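Local coordinates for GTPase activator-like protein (Chaetomium thermophilum, PDB 5HIU) that probably activates a small GTPase as the whole TSC2 protein, this chain being its N-terminal, all-helical solenoid part rather than the catalytic RapGAP domain, at residues A[224-228]-A[262-268]; A[252-256]-A[272-276]. All coordinates share one frame; numbering follows the deposited sequence.

Interaction 1 of 2, residues A[224-228]-A[262-268]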
loop_
_atom_site.group_PDB
_atom_site.type_symbol
_atom_site.label_atom_id
_atom_site.label_comp_id
_atom_site.label_asym_id
_atom_site.label_seq_id
_atom_site.Cartn_x
_atom_site.Cartn_y
_atom_site.Cartn_z
ATOM N N GLU A 224 -10.895 1.397 4.491
ATOM C CA GLU A 224 -10.379 0.554 3.444
ATOM C C GLU A 224 -9.766 1.351 2.289
ATOM O O GLU A 224 -8.752 0.944 1.708
ATOM C CB GLU A 224 -11.532 -0.327 2.964
ATOM C CG GLU A 224 -11.282 -1.132 1.714
ATOM C CD GLU A 224 -12.179 -2.350 1.625
ATOM O OE1 GLU A 224 -12.860 -2.677 2.619
ATOM O OE2 GLU A 224 -12.201 -2.996 0.559
ATOM N N ASP A 225 -10.362 2.488 1.958
ATOM C CA ASP A 225 -9.862 3.320 0.851
ATOM C C ASP A 225 -8.435 3.791 1.075
ATOM O O ASP A 225 -7.665 3.824 0.124
ATOM C CB ASP A 225 -10.776 4.526 0.579
ATOM C CG ASP A 225 -11.963 4.178 -0.308
ATOM O OD1 ASP A 225 -11.941 3.147 -1.034
ATOM O OD2 ASP A 225 -12.950 4.944 -0.265
ATOM N N ASP A 226 -8.094 4.144 2.321
ATOM C CA ASP A 226 -6.713 4.387 2.711
ATOM C C ASP A 226 -5.822 3.187 2.380
ATOM O O ASP A 226 -4.692 3.355 1.939
ATOM C CB ASP A 226 -6.606 4.674 4.212
ATOM C CG ASP A 226 -7.349 5.940 4.649
ATOM O OD1 ASP A 226 -7.663 6.788 3.788
ATOM O OD2 ASP A 226 -7.604 6.086 5.874
ATOM N N LEU A 227 -6.299 1.968 2.609
ATOM C CA LEU A 227 -5.485 0.789 2.288
ATOM C C LEU A 227 -5.339 0.629 0.796
ATOM O O LEU A 227 -4.277 0.291 0.305
ATOM C CB LEU A 227 -6.106 -0.494 2.827
ATOM C CG LEU A 227 -6.025 -0.723 4.310
ATOM C CD1 LEU A 227 -6.799 -1.985 4.644
ATOM C CD2 LEU A 227 -4.584 -0.849 4.766
ATOM N N ARG A 228 -6.440 0.817 0.086
ATOM C CA ARG A 228 -6.401 0.709 -1.354
ATOM C C ARG A 228 -5.377 1.722 -1.815
ATOM O O ARG A 228 -4.516 1.420 -2.635
ATOM C CB ARG A 228 -7.781 0.974 -1.957
ATOM C CG ARG A 228 -7.794 1.084 -3.460
ATOM C CD ARG A 228 -9.201 1.323 -4.004
ATOM N NE ARG A 228 -9.897 0.067 -4.268
ATOM C CZ ARG A 228 -10.691 -0.575 -3.411
ATOM N NH1 ARG A 228 -10.940 -0.100 -2.189
ATOM N NH2 ARG A 228 -11.256 -1.717 -3.787
ATOM N N VAL A 262 -7.800 -8.779 4.437
ATOM C CA VAL A 262 -8.761 -7.812 3.898
ATOM C C VAL A 262 -9.249 -8.272 2.539
ATOM O O VAL A 262 -8.905 -7.694 1.527
ATOM C CB VAL A 262 -8.183 -6.385 3.792
ATOM C CG1 VAL A 262 -9.265 -5.407 3.339
ATOM C CG2 VAL A 262 -7.626 -5.946 5.134
ATOM N N PRO A 263 -10.110 -9.281 2.520
ATOM C CA PRO A 263 -10.463 -9.973 1.286
ATOM C C PRO A 263 -10.846 -9.058 0.128
ATOM O O PRO A 263 -10.491 -9.353 -1.002
ATOM C CB PRO A 263 -11.657 -10.862 1.706
ATOM C CG PRO A 263 -12.172 -10.267 2.970
ATOM C CD PRO A 263 -10.959 -9.707 3.647
ATOM N N SER A 264 -11.547 -7.960 0.406
ATOM C CA SER A 264 -11.982 -7.028 -0.647
ATOM C C SER A 264 -10.835 -6.326 -1.391
ATOM O O SER A 264 -11.064 -5.724 -2.430
ATOM C CB SER A 264 -12.878 -5.946 -0.048
ATOM O OG SER A 264 -12.102 -5.006 0.680
ATOM N N LEU A 265 -9.624 -6.362 -0.835
ATOM C CA LEU A 265 -8.438 -5.812 -1.488
ATOM C C LEU A 265 -7.422 -6.886 -1.875
ATOM O O LEU A 265 -6.270 -6.573 -2.170
ATOM C CB LEU A 265 -7.767 -4.802 -0.563
ATOM C CG LEU A 265 -8.585 -3.534 -0.332
ATOM C CD1 LEU A 265 -7.906 -2.651 0.698
ATOM C CD2 LEU A 265 -8.791 -2.774 -1.627
ATOM N N GLN A 266 -7.844 -8.146 -1.913
ATOM C CA GLN A 266 -6.911 -9.234 -2.172
ATOM C C GLN A 266 -6.302 -9.109 -3.552
ATOM O O GLN A 266 -5.095 -9.283 -3.718
ATOM C CB GLN A 266 -7.572 -10.606 -2.008
ATOM C CG GLN A 266 -6.577 -11.745 -1.865
ATOM C CD GLN A 266 -7.234 -13.113 -1.669
ATOM O OE1 GLN A 266 -7.602 -13.779 -2.643
ATOM N NE2 GLN A 266 -7.360 -13.549 -0.414
ATOM N N LYS A 267 -7.127 -8.815 -4.542
ATOM C CA LYS A 267 -6.639 -8.717 -5.919
ATOM C C LYS A 267 -5.629 -7.552 -6.065
ATOM O O LYS A 267 -4.513 -7.741 -6.592
ATOM C CB LYS A 267 -7.815 -8.626 -6.908
ATOM C CG LYS A 267 -8.765 -7.458 -6.669
ATOM C CD LYS A 267 -9.968 -7.464 -7.595
ATOM C CE LYS A 267 -10.713 -6.136 -7.523
ATOM N NZ LYS A 267 -12.049 -6.219 -8.178
ATOM N N GLU A 268 -5.988 -6.385 -5.521
ATOM C CA GLU A 268 -5.084 -5.236 -5.493
ATOM C C GLU A 268 -3.728 -5.544 -4.853
ATOM O O GLU A 268 -2.700 -5.207 -5.418
ATOM C CB GLU A 268 -5.722 -4.026 -4.798
ATOM C CG GLU A 268 -6.603 -3.169 -5.704
ATOM C CD GLU A 268 -8.064 -3.519 -5.598
ATOM O OE1 GLU A 268 -8.380 -4.660 -5.197
ATOM O OE2 GLU A 268 -8.901 -2.645 -5.904
#
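At a turn of the alpha-solenoid, where the chain passes from helix 245-261 into helix 266-277, Leu-265 lies against the first turn of helix 224-240, its two methyls touching Leu-227 and Arg-228. Its CD1 comes within 3.5 Å of Leu-227 CB, the two leucines crossing at a slant. One branch further out, Leu-227 CD1 meets Val-262 CG2 at 4.1 Å, so this apolar patch draws on residues from both ends of the connection. CD2 of Leu-265 packs on one face of the Arg-228 guanidinium, 3.4 Å from Arg-228 CZ and offset toward the rim. The connection itself is tight, a short 3-10 segment at 263-264, spanned by the bond from Leu-265 N to Val-262 O (2.8 Å). This short turn reverses the chain between the roughly antiparallel helices 245-261 and 266-277 of the solenoid and brings it beside helix 224-240. Arg-228 leaves its helix with CG opposite the backbone N (chi1 171°) and bends at chi3, which swings the guanidinium across Leu-265 to Glu-268. There NE and NH2 both give weak hydrogen bonds to Glu-268 OE2, and the Arg-228 NH2 to Glu-268 OE2 distance is 3.3 Å; the guanidinium and carboxylate planes stand 81° apart, so the pair is not a coplanar fork. Within helix 224-240, Arg-228 NH1 also lies 3.6 Å from Asp-225 OD1, completing a three-residue salt-bridge network that links the two helices. Ile-258 of helix 245-261 touches both Leu-227 and Leu-265.

Interaction 2 of 2, residues A[252-256]-A[272-276]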
loop_
_atom_site.group_PDB
_atom_site.type_symbol
_atom_site.label_atom_id
_atom_site.label_comp_id
_atom_site.label_asym_id
_atom_site.label_seq_id
_atom_site.Cartn_x
_atom_site.Cartn_y
_atom_site.Cartn_z
ATOM N N ILE A 252 6.270 -6.588 2.500
ATOM C CA ILE A 252 5.729 -7.931 2.380
ATOM C C ILE A 252 4.859 -8.280 3.585
ATOM O O ILE A 252 3.727 -8.767 3.407
ATOM C CB ILE A 252 6.832 -8.999 2.170
ATOM C CG1 ILE A 252 7.619 -8.745 0.876
ATOM C CG2 ILE A 252 6.225 -10.385 2.095
ATOM C CD1 ILE A 252 6.767 -8.624 -0.379
ATOM N N GLN A 253 5.357 -8.034 4.800
ATOM C CA GLN A 253 4.498 -8.177 5.983
ATOM C C GLN A 253 3.162 -7.496 5.720
ATOM O O GLN A 253 2.097 -8.123 5.805
ATOM C CB GLN A 253 5.106 -7.548 7.235
ATOM C CG GLN A 253 6.043 -8.448 8.008
ATOM C CD GLN A 253 6.222 -7.994 9.445
ATOM O OE1 GLN A 253 6.210 -6.797 9.734
ATOM N NE2 GLN A 253 6.400 -8.949 10.356
ATOM N N VAL A 254 3.208 -6.215 5.387
ATOM C CA VAL A 254 1.973 -5.455 5.401
ATOM C C VAL A 254 1.069 -5.927 4.292
ATOM O O VAL A 254 -0.109 -6.209 4.528
ATOM C CB VAL A 254 2.213 -3.941 5.335
ATOM C CG1 VAL A 254 0.933 -3.197 5.010
ATOM C CG2 VAL A 254 2.778 -3.463 6.659
ATOM N N LEU A 255 1.619 -6.012 3.088
ATOM C CA LEU A 255 0.868 -6.501 1.905
ATOM C C LEU A 255 0.352 -7.937 2.036
ATOM O O LEU A 255 -0.773 -8.217 1.626
ATOM C CB LEU A 255 1.745 -6.467 0.679
ATOM C CG LEU A 255 2.159 -5.093 0.252
ATOM C CD1 LEU A 255 3.459 -5.191 -0.530
ATOM C CD2 LEU A 255 1.043 -4.484 -0.568
ATOM N N SER A 256 1.175 -8.828 2.589
ATOM C CA SER A 256 0.756 -10.215 2.814
ATOM C C SER A 256 -0.390 -10.283 3.792
ATOM O O SER A 256 -1.258 -11.127 3.683
ATOM C CB SER A 256 1.901 -11.074 3.339
ATOM O OG SER A 256 2.748 -11.450 2.266
ATOM N N THR A 272 0.221 -5.961 -6.554
ATOM C CA THR A 272 1.412 -5.304 -6.070
ATOM C C THR A 272 2.456 -6.321 -5.632
ATOM O O THR A 272 3.642 -6.142 -5.909
ATOM C CB THR A 272 1.065 -4.292 -4.963
ATOM O OG1 THR A 272 0.074 -3.381 -5.464
ATOM C CG2 THR A 272 2.266 -3.510 -4.563
ATOM N N ILE A 273 2.033 -7.397 -4.978
ATOM C CA ILE A 273 2.997 -8.399 -4.541
ATOM C C ILE A 273 3.588 -9.078 -5.775
ATOM O O ILE A 273 4.764 -9.469 -5.745
ATOM C CB ILE A 273 2.377 -9.427 -3.565
ATOM C CG1 ILE A 273 2.117 -8.783 -2.209
ATOM C CG2 ILE A 273 3.295 -10.622 -3.328
ATOM C CD1 ILE A 273 1.129 -9.569 -1.372
ATOM N N SER A 274 2.802 -9.222 -6.855
ATOM C CA SER A 274 3.308 -9.935 -8.021
ATOM C C SER A 274 4.449 -9.148 -8.615
ATOM O O SER A 274 5.519 -9.703 -8.907
ATOM C CB SER A 274 2.229 -10.214 -9.070
ATOM O OG SER A 274 1.444 -9.064 -9.313
ATOM N N ILE A 275 4.235 -7.842 -8.761
ATOM C CA ILE A 275 5.270 -6.972 -9.297
ATOM C C ILE A 275 6.542 -7.199 -8.494
ATOM O O ILE A 275 7.585 -7.521 -9.057
ATOM C CB ILE A 275 4.844 -5.497 -9.251
ATOM C CG1 ILE A 275 3.761 -5.246 -10.305
ATOM C CG2 ILE A 275 6.037 -4.594 -9.490
ATOM C CD1 ILE A 275 2.840 -4.078 -10.013
ATOM N N ILE A 276 6.449 -7.075 -7.177
ATOM C CA ILE A 276 7.627 -7.237 -6.326
ATOM C C ILE A 276 8.301 -8.608 -6.540
ATOM O O ILE A 276 9.543 -8.721 -6.559
ATOM C CB ILE A 276 7.272 -7.075 -4.835
ATOM C CG1 ILE A 276 6.733 -5.675 -4.570
ATOM C CG2 ILE A 276 8.498 -7.330 -3.960
ATOM C CD1 ILE A 276 6.058 -5.515 -3.230
#
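Leu-255 projects from helix 245-261 onto Ile-273 and Ile-276 of helix 266-277, at the buried face between two consecutive, roughly antiparallel helices of an alpha-solenoid. Leu-255 and Ile-273 run past each other in opposite senses, with Leu-255 CB 3.7 Å from Ile-273 CG1. Leu-255 and Ile-276 instead meet end on, Leu-255 CD1 facing Ile-276 CD1 at 3.8 Å. The other Leu-255 methyl, CD2, reaches the CG2 methyl of Thr-272 at 4.3 Å. A looser flanking pair follows: Ile-252 CD1 lies 4.2 Å from Ile-276 CG2, the two chains again passing in opposite directions. Ile-252 has both chi1 (-61°) and chi2 (-54°) turned the same way, and this carries CD1 over to the neighbouring helix although its CB does not aim there. The short helical segments approach to 10.9 Å with 144° between their N-to-C directions, a separation bridged mainly by leucine and isoleucine side chains. Around this first shell, helix 224-240 covers one flank through Val-238 on Ile-276 and through Ile-231 and Glu-235 on Thr-272. Thr-285 of helix 281-294 touches both Ile-252 and Ile-276, while Val-318 of helix 302-322 touches Ile-273 and Ser-256. Helices from both earlier and later in the chain thus pack around the contact. At the Ser-256 end the apolar layer runs onto backbone: Ser-256 N, which bonds to Ile-252 O at 2.7 Å, has Ile-273 CD1 4.0 Å away, and the same methyl also lies 3.8 Å from Leu-255 O.

How the interactions relate
Interactions 1 and 2 lie about 12 Å apart, centre to centre, and share helix 266-277: residues 262-268 lead into its N-terminal end, residues 272-276 lie further along. Their segments alternate along the chain, in the order 224-228, 252-256, 262-268, 272-276. Interaction 2 joins helix 266-277 to the helix just before it, whereas interaction 1 reaches back past that helix to 224-240. Three successive helices are thereby tied together, by a more exposed, partly charged contact at the turn and a buried apolar one. Such local stacking builds the elongated all-helical TSC2 N-terminus, consistent with a scaffold for assembly of the tuberous sclerosis complex.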